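PDB 7BOB: endo-beta-mannanase from Opitutaceae bacterium TAV5, which probably releases mannose units from the ends of beta-1,4-linked manno-oligosaccharides as an exo-acting, homotrimeric family 5 glycoside hydrolase of the termite hindgut. Local coordinates for residues 97-101 and 133-138; 175-179 and 231-235; 163-168 and 395-399; 57-61 and 152-156. One frame throughout, in Å; residues are numbered along the deposited sequence.

Interaction 1 of 4, residues 97-101 and 133-138; sequences PSLFV and YARTIT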
loop_
_atom_site.group_PDB
_atom_site.type_symbol
_atom_site.label_atom_id
_atom_site.label_comp_id
_atom_site.label_asym_id
_atom_site.label_seq_id
_atom_site.Cartn_x
_atom_site.Cartn_y
_atom_site.Cartn_z
ATOM N N PRO A 97 12.187 35.950 -9.514
ATOM C CA PRO A 97 13.237 34.973 -9.212
ATOM C C PRO A 97 12.730 33.942 -8.225
ATOM O O PRO A 97 12.027 34.270 -7.267
ATOM C CB PRO A 97 14.357 35.835 -8.602
ATOM C CG PRO A 97 13.616 36.936 -7.908
ATOM C CD PRO A 97 12.344 37.193 -8.734
ATOM N N SER A 98 13.094 32.686 -8.464
ATOM C CA SER A 98 12.636 31.564 -7.648
ATOM C C SER A 98 13.840 30.998 -6.915
ATOM O O SER A 98 14.820 30.606 -7.558
ATOM C CB SER A 98 11.963 30.503 -8.520
ATOM O OG SER A 98 11.398 29.455 -7.748
ATOM N N LEU A 99 13.761 30.960 -5.575
ATOM C CA LEU A 99 14.926 30.717 -4.717
ATOM C C LEU A 99 15.206 29.231 -4.517
ATOM O O LEU A 99 16.298 28.744 -4.840
ATOM C CB LEU A 99 14.728 31.392 -3.351
ATOM C CG LEU A 99 14.437 32.902 -3.415
ATOM C CD1 LEU A 99 14.631 33.587 -2.064
ATOM C CD2 LEU A 99 15.283 33.600 -4.482
ATOM N N PHE A 100 14.239 28.500 -3.952
ATOM C CA PHE A 100 14.482 27.144 -3.465
ATOM C C PHE A 100 14.226 26.172 -4.608
ATOM O O PHE A 100 13.140 25.623 -4.784
ATOM C CB PHE A 100 13.634 26.862 -2.230
ATOM C CG PHE A 100 14.199 27.474 -0.973
ATOM C CD1 PHE A 100 15.292 26.900 -0.336
ATOM C CD2 PHE A 100 13.662 28.637 -0.448
ATOM C CE1 PHE A 100 15.832 27.477 0.815
ATOM C CE2 PHE A 100 14.189 29.219 0.706
ATOM C CZ PHE A 100 15.275 28.651 1.333
ATOM N N VAL A 101 15.258 26.003 -5.426
ATOM C CA VAL A 101 15.222 25.185 -6.632
ATOM C C VAL A 101 16.517 24.380 -6.647
ATOM O O VAL A 101 17.589 24.946 -6.878
ATOM C CB VAL A 101 15.109 26.036 -7.910
ATOM C CG1 VAL A 101 15.008 25.154 -9.127
ATOM C CG2 VAL A 101 13.910 26.993 -7.845
ATOM N N TYR A 133 20.520 31.283 3.195
ATOM C CA TYR A 133 20.531 31.366 1.736
ATOM C C TYR A 133 19.427 32.284 1.226
ATOM O O TYR A 133 19.641 33.062 0.291
ATOM C CB TYR A 133 20.386 29.966 1.139
ATOM C CG TYR A 133 20.024 29.922 -0.329
ATOM C CD1 TYR A 133 20.927 30.339 -1.305
ATOM C CD2 TYR A 133 18.783 29.431 -0.741
ATOM C CE1 TYR A 133 20.602 30.276 -2.662
ATOM C CE2 TYR A 133 18.438 29.368 -2.088
ATOM C CZ TYR A 133 19.351 29.785 -3.043
ATOM O OH TYR A 133 19.013 29.711 -4.378
ATOM N N ALA A 134 18.244 32.215 1.832
ATOM C CA ALA A 134 17.170 33.110 1.416
ATOM C C ALA A 134 17.537 34.563 1.689
ATOM O O ALA A 134 17.310 35.443 0.846
ATOM C CB ALA A 134 15.868 32.746 2.128
ATOM N N ARG A 135 18.100 34.833 2.869
ATOM C CA ARG A 135 18.515 36.194 3.185
ATOM C C ARG A 135 19.613 36.670 2.239
ATOM O O ARG A 135 19.576 37.817 1.770
ATOM C CB ARG A 135 18.972 36.275 4.642
ATOM C CG ARG A 135 19.420 37.681 5.026
ATOM C CD ARG A 135 19.531 37.865 6.531
ATOM N NE ARG A 135 20.466 36.894 7.096
ATOM C CZ ARG A 135 20.113 35.852 7.850
ATOM N NH1 ARG A 135 18.832 35.638 8.148
ATOM N NH2 ARG A 135 21.048 35.021 8.314
ATOM N N THR A 136 20.551 35.788 1.889
ATOM C CA THR A 136 21.646 36.181 1.008
ATOM C C THR A 136 21.143 36.578 -0.370
ATOM O O THR A 136 21.555 37.605 -0.918
ATOM C CB THR A 136 22.650 35.053 0.870
ATOM O OG1 THR A 136 23.185 34.731 2.160
ATOM C CG2 THR A 136 23.756 35.480 -0.073
ATOM N N ILE A 137 20.296 35.750 -0.977
ATOM C CA ILE A 137 19.800 36.078 -2.310
ATOM C C ILE A 137 18.979 37.356 -2.260
ATOM O O ILE A 137 19.176 38.263 -3.076
ATOM C CB ILE A 137 18.993 34.914 -2.911
ATOM C CG1 ILE A 137 19.832 33.631 -2.927
ATOM C CG2 ILE A 137 18.541 35.279 -4.314
ATOM C CD1 ILE A 137 21.134 33.754 -3.728
ATOM N N THR A 138 18.073 37.461 -1.280
ATOM C CA THR A 138 17.271 38.675 -1.145
ATOM C C THR A 138 18.158 39.911 -1.040
ATOM O O THR A 138 17.850 40.950 -1.622
ATOM C CB THR A 138 16.345 38.572 0.069
ATOM O OG1 THR A 138 15.608 37.342 0.015
ATOM C CG2 THR A 138 15.351 39.715 0.083
#

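Interaction 2 of 4, residues 175-179 and 231-235; sequences CRRMT and QPGID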
loop_
_atom_site.group_PDB
_atom_site.type_symbol
_atom_site.label_atom_id
_atom_site.label_comp_id
_atom_site.label_asym_id
_atom_site.label_seq_id
_atom_site.Cartn_x
_atom_site.Cartn_y
_atom_site.Cartn_z
ATOM N N CYS A 175 8.070 27.333 6.051
ATOM C CA CYS A 175 7.551 28.418 5.229
ATOM C C CYS A 175 7.597 29.738 5.990
ATOM O O CYS A 175 8.004 30.764 5.442
ATOM C CB CYS A 175 6.122 28.081 4.785
ATOM S SG CYS A 175 5.305 29.315 3.759
ATOM N N ARG A 176 7.198 29.713 7.267
ATOM C CA ARG A 176 7.344 30.881 8.128
ATOM C C ARG A 176 8.794 31.333 8.193
ATOM O O ARG A 176 9.085 32.529 8.073
ATOM C CB ARG A 176 6.829 30.577 9.542
ATOM C CG ARG A 176 6.587 31.822 10.420
ATOM C CD ARG A 176 6.421 31.465 11.906
ATOM N NE ARG A 176 7.575 30.740 12.425
ATOM C CZ ARG A 176 8.666 31.329 12.920
ATOM N NH1 ARG A 176 8.746 32.657 12.974
ATOM N NH2 ARG A 176 9.683 30.594 13.357
ATOM N N ARG A 177 9.718 30.386 8.360
ATOM C CA ARG A 177 11.123 30.754 8.515
ATOM C C ARG A 177 11.702 31.315 7.224
ATOM O O ARG A 177 12.465 32.285 7.257
ATOM C CB ARG A 177 11.935 29.555 8.980
ATOM C CG ARG A 177 11.690 29.163 10.433
ATOM C CD ARG A 177 12.352 30.125 11.405
ATOM N NE ARG A 177 13.725 30.442 11.021
ATOM C CZ ARG A 177 14.802 29.786 11.446
ATOM N NH1 ARG A 177 14.686 28.769 12.284
ATOM N NH2 ARG A 177 16.005 30.158 11.042
ATOM N N MET A 178 11.367 30.719 6.079
ATOM C CA MET A 178 11.963 31.176 4.830
ATOM C C MET A 178 11.349 32.494 4.367
ATOM O O MET A 178 12.053 33.344 3.825
ATOM C CB MET A 178 11.818 30.119 3.740
ATOM C CG MET A 178 12.495 28.807 4.045
ATOM S SD MET A 178 14.198 29.027 4.611
ATOM C CE MET A 178 14.134 28.269 6.223
ATOM N N THR A 179 10.044 32.684 4.562
ATOM C CA THR A 179 9.471 33.997 4.291
ATOM C C THR A 179 10.019 35.034 5.266
ATOM O O THR A 179 10.329 36.160 4.871
ATOM C CB THR A 179 7.944 33.954 4.371
ATOM O OG1 THR A 179 7.545 33.483 5.672
ATOM C CG2 THR A 179 7.361 33.065 3.273
ATOM N N GLN A 231 -0.199 29.043 4.717
ATOM C CA GLN A 231 1.067 29.351 4.057
ATOM C C GLN A 231 1.531 30.697 4.606
ATOM O O GLN A 231 1.360 31.747 3.964
ATOM C CB GLN A 231 0.906 29.362 2.538
ATOM C CG GLN A 231 0.638 27.969 1.940
ATOM C CD GLN A 231 0.357 28.014 0.447
ATOM O OE1 GLN A 231 0.940 28.811 -0.277
ATOM N NE2 GLN A 231 -0.555 27.177 -0.012
ATOM N N PRO A 232 2.119 30.703 5.798
ATOM C CA PRO A 232 2.428 31.974 6.458
ATOM C C PRO A 232 3.447 32.776 5.669
ATOM O O PRO A 232 4.421 32.236 5.138
ATOM C CB PRO A 232 2.987 31.540 7.813
ATOM C CG PRO A 232 3.556 30.174 7.539
ATOM C CD PRO A 232 2.583 29.550 6.583
ATOM N N GLY A 233 3.202 34.076 5.582
ATOM C CA GLY A 233 4.129 34.943 4.887
ATOM C C GLY A 233 4.021 34.947 3.379
ATOM O O GLY A 233 4.849 35.592 2.729
ATOM N N ILE A 234 3.030 34.265 2.796
ATOM C CA ILE A 234 2.875 34.186 1.344
ATOM C C ILE A 234 1.792 35.172 0.915
ATOM O O ILE A 234 0.642 35.069 1.359
ATOM C CB ILE A 234 2.525 32.758 0.899
ATOM C CG1 ILE A 234 3.678 31.801 1.238
ATOM C CG2 ILE A 234 2.206 32.742 -0.594
ATOM C CD1 ILE A 234 4.903 32.050 0.411
ATOM N N ASP A 235 2.145 36.139 0.065
ATOM C CA ASP A 235 1.165 37.136 -0.354
ATOM C C ASP A 235 0.351 36.682 -1.550
ATOM O O ASP A 235 -0.806 37.079 -1.684
ATOM C CB ASP A 235 1.850 38.478 -0.702
ATOM C CG ASP A 235 2.713 38.995 0.425
ATOM O OD1 ASP A 235 2.161 39.469 1.441
ATOM O OD2 ASP A 235 3.953 38.895 0.316
#

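Interaction 3 of 4, residues 163-168 and 395-399; sequences CSAATP and HRNNH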
loop_
_atom_site.group_PDB
_atom_site.type_symbol
_atom_site.label_atom_id
_atom_site.label_comp_id
_atom_site.label_asym_id
_atom_site.label_seq_id
_atom_site.Cartn_x
_atom_site.Cartn_y
_atom_site.Cartn_z
ATOM N N CYS A 163 8.091 16.436 1.260
ATOM C CA CYS A 163 6.745 16.709 1.793
ATOM C C CYS A 163 6.096 15.500 2.470
ATOM O O CYS A 163 5.255 15.673 3.363
ATOM C CB CYS A 163 5.817 17.170 0.677
ATOM S SG CYS A 163 6.398 18.676 -0.085
ATOM N N SER A 164 6.389 14.289 1.992
ATOM C CA SER A 164 5.834 13.080 2.607
ATOM C C SER A 164 6.475 12.796 3.953
ATOM O O SER A 164 5.823 12.265 4.851
ATOM C CB SER A 164 6.039 11.846 1.715
ATOM O OG SER A 164 5.768 12.104 0.348
ATOM N N ALA A 165 7.743 13.143 4.105
ATOM C CA ALA A 165 8.483 12.793 5.305
ATOM C C ALA A 165 8.412 13.862 6.386
ATOM O O ALA A 165 8.688 13.565 7.550
ATOM C CB ALA A 165 9.942 12.513 4.939
ATOM N N ALA A 166 8.059 15.091 6.044
ATOM C CA ALA A 166 7.911 16.136 7.041
ATOM C C ALA A 166 6.441 16.294 7.387
ATOM O O ALA A 166 5.580 16.185 6.514
ATOM C CB ALA A 166 8.461 17.460 6.532
ATOM N N THR A 167 6.159 16.565 8.658
ATOM C CA THR A 167 4.784 16.817 9.048
ATOM C C THR A 167 4.300 18.143 8.456
ATOM O O THR A 167 5.106 19.034 8.164
ATOM C CB THR A 167 4.652 16.869 10.562
ATOM O OG1 THR A 167 5.388 18.004 11.044
ATOM C CG2 THR A 167 5.180 15.556 11.220
ATOM N N PRO A 168 2.983 18.287 8.253
ATOM C CA PRO A 168 2.433 19.607 7.912
ATOM C C PRO A 168 2.896 20.717 8.852
ATOM O O PRO A 168 3.185 21.827 8.394
ATOM C CB PRO A 168 0.916 19.383 7.996
ATOM C CG PRO A 168 0.722 17.918 7.709
ATOM C CD PRO A 168 1.945 17.236 8.306
ATOM N N HIS A 395 -6.042 15.794 5.591
ATOM C CA HIS A 395 -6.187 14.751 6.601
ATOM C C HIS A 395 -4.953 14.544 7.476
ATOM O O HIS A 395 -5.103 14.127 8.626
ATOM C CB HIS A 395 -6.550 13.418 5.934
ATOM C CG HIS A 395 -5.530 12.941 4.944
ATOM N ND1 HIS A 395 -5.250 13.626 3.776
ATOM C CD2 HIS A 395 -4.712 11.860 4.950
ATOM C CE1 HIS A 395 -4.325 12.972 3.096
ATOM N NE2 HIS A 395 -3.966 11.911 3.796
ATOM N N ARG A 396 -3.737 14.805 6.987
ATOM C CA ARG A 396 -2.553 14.426 7.766
ATOM C C ARG A 396 -2.522 15.187 9.086
ATOM O O ARG A 396 -2.569 16.418 9.100
ATOM C CB ARG A 396 -1.283 14.672 6.959
ATOM C CG ARG A 396 -1.192 13.771 5.748
ATOM C CD ARG A 396 -0.099 14.233 4.810
ATOM N NE ARG A 396 1.227 14.120 5.421
ATOM C CZ ARG A 396 2.348 14.576 4.861
ATOM N NH1 ARG A 396 2.305 15.162 3.667
ATOM N NH2 ARG A 396 3.517 14.452 5.484
ATOM N N ASN A 397 -2.525 14.440 10.194
ATOM C CA ASN A 397 -2.405 14.992 11.549
ATOM C C ASN A 397 -3.520 15.983 11.880
ATOM O O ASN A 397 -3.348 16.871 12.723
ATOM C CB ASN A 397 -1.030 15.629 11.752
ATOM C CG ASN A 397 0.074 14.602 11.705
ATOM O OD1 ASN A 397 -0.092 13.482 12.194
ATOM N ND2 ASN A 397 1.194 14.957 11.088
ATOM N N ASN A 398 -4.670 15.826 11.227
ATOM C CA ASN A 398 -5.848 16.665 11.451
ATOM C C ASN A 398 -6.828 15.885 12.329
ATOM O O ASN A 398 -7.575 15.031 11.843
ATOM C CB ASN A 398 -6.489 17.050 10.129
ATOM C CG ASN A 398 -7.558 18.110 10.305
ATOM O OD1 ASN A 398 -8.090 18.272 11.406
ATOM N ND2 ASN A 398 -7.877 18.840 9.230
ATOM N N HIS A 399 -6.835 16.193 13.622
ATOM C CA HIS A 399 -7.637 15.465 14.594
ATOM C C HIS A 399 -9.090 15.911 14.616
ATOM O O HIS A 399 -9.888 15.333 15.366
ATOM C CB HIS A 399 -7.006 15.613 15.977
ATOM C CG HIS A 399 -5.580 15.152 16.024
ATOM N ND1 HIS A 399 -4.545 15.963 16.444
ATOM C CD2 HIS A 399 -5.013 13.969 15.680
ATOM C CE1 HIS A 399 -3.406 15.298 16.363
ATOM N NE2 HIS A 399 -3.662 14.085 15.904
#

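Interaction 4 of 4, residues 57-61 and 152-156; sequences VRFFV and DLGNE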
loop_
_atom_site.group_PDB
_atom_site.type_symbol
_atom_site.label_atom_id
_atom_site.label_comp_id
_atom_site.label_asym_id
_atom_site.label_seq_id
_atom_site.Cartn_x
_atom_site.Cartn_y
_atom_site.Cartn_z
ATOM N N VAL A 57 9.366 37.812 -16.357
ATOM C CA VAL A 57 10.086 36.588 -16.677
ATOM C C VAL A 57 10.373 35.891 -15.359
ATOM O O VAL A 57 10.917 36.507 -14.434
ATOM C CB VAL A 57 11.379 36.837 -17.481
ATOM C CG1 VAL A 57 12.354 37.805 -16.755
ATOM C CG2 VAL A 57 12.067 35.492 -17.850
ATOM N N ARG A 58 9.944 34.630 -15.249
ATOM C CA ARG A 58 10.252 33.803 -14.092
ATOM C C ARG A 58 11.518 33.004 -14.375
ATOM O O ARG A 58 11.630 32.349 -15.420
ATOM C CB ARG A 58 9.098 32.857 -13.767
ATOM C CG ARG A 58 9.371 31.941 -12.576
ATOM C CD ARG A 58 8.091 31.325 -12.072
ATOM N NE ARG A 58 8.266 30.448 -10.916
ATOM C CZ ARG A 58 7.976 29.137 -10.903
ATOM N NH1 ARG A 58 7.538 28.516 -11.998
ATOM N NH2 ARG A 58 8.128 28.440 -9.790
ATOM N N PHE A 59 12.474 33.067 -13.458
ATOM C CA PHE A 59 13.687 32.291 -13.619
ATOM C C PHE A 59 14.127 31.769 -12.255
ATOM O O PHE A 59 13.628 32.192 -11.207
ATOM C CB PHE A 59 14.777 33.112 -14.327
ATOM C CG PHE A 59 15.289 34.284 -13.537
ATOM C CD1 PHE A 59 14.958 35.581 -13.905
ATOM C CD2 PHE A 59 16.147 34.105 -12.462
ATOM C CE1 PHE A 59 15.440 36.668 -13.204
ATOM C CE2 PHE A 59 16.640 35.207 -11.749
ATOM C CZ PHE A 59 16.276 36.477 -12.118
ATOM N N PHE A 60 15.084 30.851 -12.267
ATOM C CA PHE A 60 15.325 30.002 -11.113
ATOM C C PHE A 60 16.756 30.145 -10.626
ATOM O O PHE A 60 17.708 29.924 -11.384
ATOM C CB PHE A 60 14.980 28.562 -11.479
ATOM C CG PHE A 60 13.660 28.463 -12.143
ATOM C CD1 PHE A 60 12.498 28.530 -11.396
ATOM C CD2 PHE A 60 13.565 28.422 -13.528
ATOM C CE1 PHE A 60 11.241 28.477 -12.015
ATOM C CE2 PHE A 60 12.338 28.381 -14.147
ATOM C CZ PHE A 60 11.172 28.416 -13.390
ATOM N N VAL A 61 16.895 30.527 -9.361
ATOM C CA VAL A 61 18.194 30.625 -8.709
ATOM C C VAL A 61 18.522 29.226 -8.200
ATOM O O VAL A 61 18.057 28.816 -7.132
ATOM C CB VAL A 61 18.160 31.682 -7.590
ATOM C CG1 VAL A 61 19.523 31.857 -6.944
ATOM C CG2 VAL A 61 17.672 33.026 -8.157
ATOM N N ASP A 152 9.634 34.527 -5.694
ATOM C CA ASP A 152 9.099 33.169 -5.703
ATOM C C ASP A 152 9.886 32.297 -4.721
ATOM O O ASP A 152 11.087 32.066 -4.911
ATOM C CB ASP A 152 9.162 32.595 -7.120
ATOM C CG ASP A 152 8.355 31.326 -7.275
ATOM O OD1 ASP A 152 7.321 31.205 -6.586
ATOM O OD2 ASP A 152 8.741 30.452 -8.085
ATOM N N LEU A 153 9.204 31.813 -3.682
ATOM C CA LEU A 153 9.850 31.009 -2.639
ATOM C C LEU A 153 10.623 29.828 -3.221
ATOM O O LEU A 153 11.757 29.544 -2.817
ATOM C CB LEU A 153 8.792 30.517 -1.654
ATOM C CG LEU A 153 9.288 29.890 -0.358
ATOM C CD1 LEU A 153 10.374 30.785 0.259
ATOM C CD2 LEU A 153 8.124 29.708 0.587
ATOM N N GLY A 154 10.019 29.115 -4.159
ATOM C CA GLY A 154 10.715 28.031 -4.825
ATOM C C GLY A 154 9.780 27.410 -5.833
ATOM O O GLY A 154 8.602 27.758 -5.911
ATOM N N ASN A 155 10.316 26.485 -6.615
ATOM C CA ASN A 155 9.539 25.839 -7.654
ATOM C C ASN A 155 8.931 24.531 -7.141
ATOM O O ASN A 155 9.655 23.564 -6.870
ATOM C CB ASN A 155 10.369 25.562 -8.893
ATOM C CG ASN A 155 9.495 25.038 -9.997
ATOM O OD1 ASN A 155 8.385 25.532 -10.157
ATOM N ND2 ASN A 155 9.936 24.002 -10.701
ATOM N N GLU A 156 7.604 24.510 -7.026
ATOM C CA GLU A 156 6.837 23.284 -6.793
ATOM C C GLU A 156 7.367 22.546 -5.573
ATOM O O GLU A 156 7.661 21.347 -5.612
ATOM C CB GLU A 156 6.848 22.396 -8.038
ATOM C CG GLU A 156 6.299 23.126 -9.275
ATOM C CD GLU A 156 5.801 22.201 -10.367
ATOM O OE1 GLU A 156 6.332 21.065 -10.496
ATOM O OE2 GLU A 156 4.874 22.621 -11.108
#

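Interaction 1 of 4, residues 97-101 and 133-138
In a (beta/alpha)8 barrel, the fold of glycoside hydrolase family 5, each parallel strand of the inner wall is covered by helices of the outer ring. Here strand 94-101 meets helix 124-141, and the axes of their short segments, 97-99 and 133-138, run nearly antiparallel at 157°, 10.1 Å apart at closest approach. The strand reaches the contact through Pro97 and Ser98, which belong to the sheet proper; Ser98 turns its CB away from the helix and gives its hydroxyl to Asp152 on the next strand. Leu99 carries most of the packing. Its CD2 lies 3.7 Å from CG2 of Ile137, while its CD1 sits 4.3 Å from CA of Ala134, so the leucine fills the gap between strand and helix. At Phe100 the chain turns a corner, the residue standing at the centre of an inverse gamma turn, and its ring receives the edge of Tyr133 on one face in an edge-to-face pair, with centroids 5.6 Å apart and planes at 76°. Trp63 and Trp174 extend this aromatic cluster. Tyr133 also reaches the strand's backbone, for its OH donates a hydrogen bond of 2.9 Å to O of Leu99.

Interaction 2 of 4, residues 175-179 and 231-235
In this (beta/alpha)8 barrel the loop leading into strand 237-241 packs against helix 168-183 by shape, with no hydrogen bond between the two segments. The part that meets the helix is a type II beta turn from Gln231 to Ile234, closed by Ile234 N to Gln231 O at 3.2 Å. Apolar contacts do much of the work. Cys175 points its SG at the turn, 3.9 Å from CD of Pro232 and 3.9 Å from CG1 of Ile234, and CG of Pro232 rests 3.9 Å from CB of Arg176, whose guanidinium leads away to a salt bridge with Glu173. One helical turn on from Cys175, CG2 of Thr179 comes within 3.9 Å of CD1 of Ile234.

Close approach of the backbones is the second element. CA of Gly233 is 5.5 Å from CA of Thr179, and a CB there would clash with the threonine hydroxyl; phi/psi of 80/6 would also jam it against the preceding carbonyl. Beyond the segments, Arg183 of the same helix hydrogen-bonds to the Gly233 carbonyl and forms a salt bridge with Asp235. At the turn itself, Cys175 SG lies 3.3 Å from O of Pro232.

Interaction 3 of 4, residues 163-168 and 395-399
A single arginine can join two distant parts of a chain through backbone carbonyls, and Arg396 does so 233 positions along the chain from Cys163. Both terminal nitrogens of its guanidinium donate to one acceptor, NH1 to Cys163 O at 3.0 Å and NH2 to the same Cys163 O at 3.0 Å, near the plane of the group. Two further carbonyl oxygens crowd Arg396 NH2: Ala166 O at 2.9 Å and Ser164 O at 3.2 Å, the latter at too poor an angle to bond. Asp203 O also accepts from NH1. Around this polar centre, Pro168 covers one guanidinium face with its CD, and its CG packs 3.9 Å from CB of Arg396. Asn397, in the type II turn from His395 to Asn398, brings its ND2 to 3.7 Å from CD of Pro168 and 4.0 Å from CB of Thr167, the N-cap of helix 168-183. The loop after strand 385-389 of the mixed-sheet domain is thus held to the barrel by a positive charge gathering main-chain oxygens, without a carboxylate from either segment.

Interaction 4 of 4, residues 57-61 and 152-156
Arg58, Asn155 and Asp152 contribute most of the buried surface in this contact, and they illustrate how a barrel interior can be held together by polar side chains. Strands 56-62 and 151-154 are not neighbours in the sheet; strand 94-101 lies between them, so the gap is bridged by side chains, chiefly the extended Arg58, and CA of Arg58 is still 8.5 Å from CA of Asp152. Arg58 extends with chi1 to chi3 all trans, placing its guanidinium beside the far strand. Asp152 meets it there with one carboxylate oxygen: OD2 accepts from NE of Arg58 at 2.9 Å and from NH2 of Arg58 at 2.7 Å, forming a salt bridge near the guanidinium plane. Asp152 OD2 also takes the hydroxyl of Ser98 on the intervening strand. Asn155, just beyond the strand, completes the edge, its OD1 accepting from Arg58 NH2 at 2.9 Å, with CE1 of Phe60 4.4 Å from its CG. The third nitrogen, NH1, pairs with Glu281 and Asn23. An arginine beside an Asn-Glu pair (here Asn155-Glu156) and a second glutamate (Glu281) is the pattern of the family 5 active site, where the two glutamates are, by family analogy, probably the acid/base and the nucleophile.

Interactions 1, 2 and 4 touch one another within the barrel. Interaction 1 nests along the chain inside the loop closed by interaction 4; their centres are 9 Å apart, and strand 94-101 of the first lies between strands 56-62 and 151-154 of the second, bonded to 56-62 through Ser98 with Phe59 and Val61. Interaction 2, about 13 Å from interaction 1 between centres, touches it where Met178 meets Phe100, and Leu153 ties it to interaction 4. Interaction 3 stands apart, 18 to 26 Å from the other centres, and encloses interaction 2 along the chain. The arginine network of interaction 4 thus lies inside the barrel, interactions 1 and 2 pack helices round it, and interaction 3 joins the barrel to the following domain.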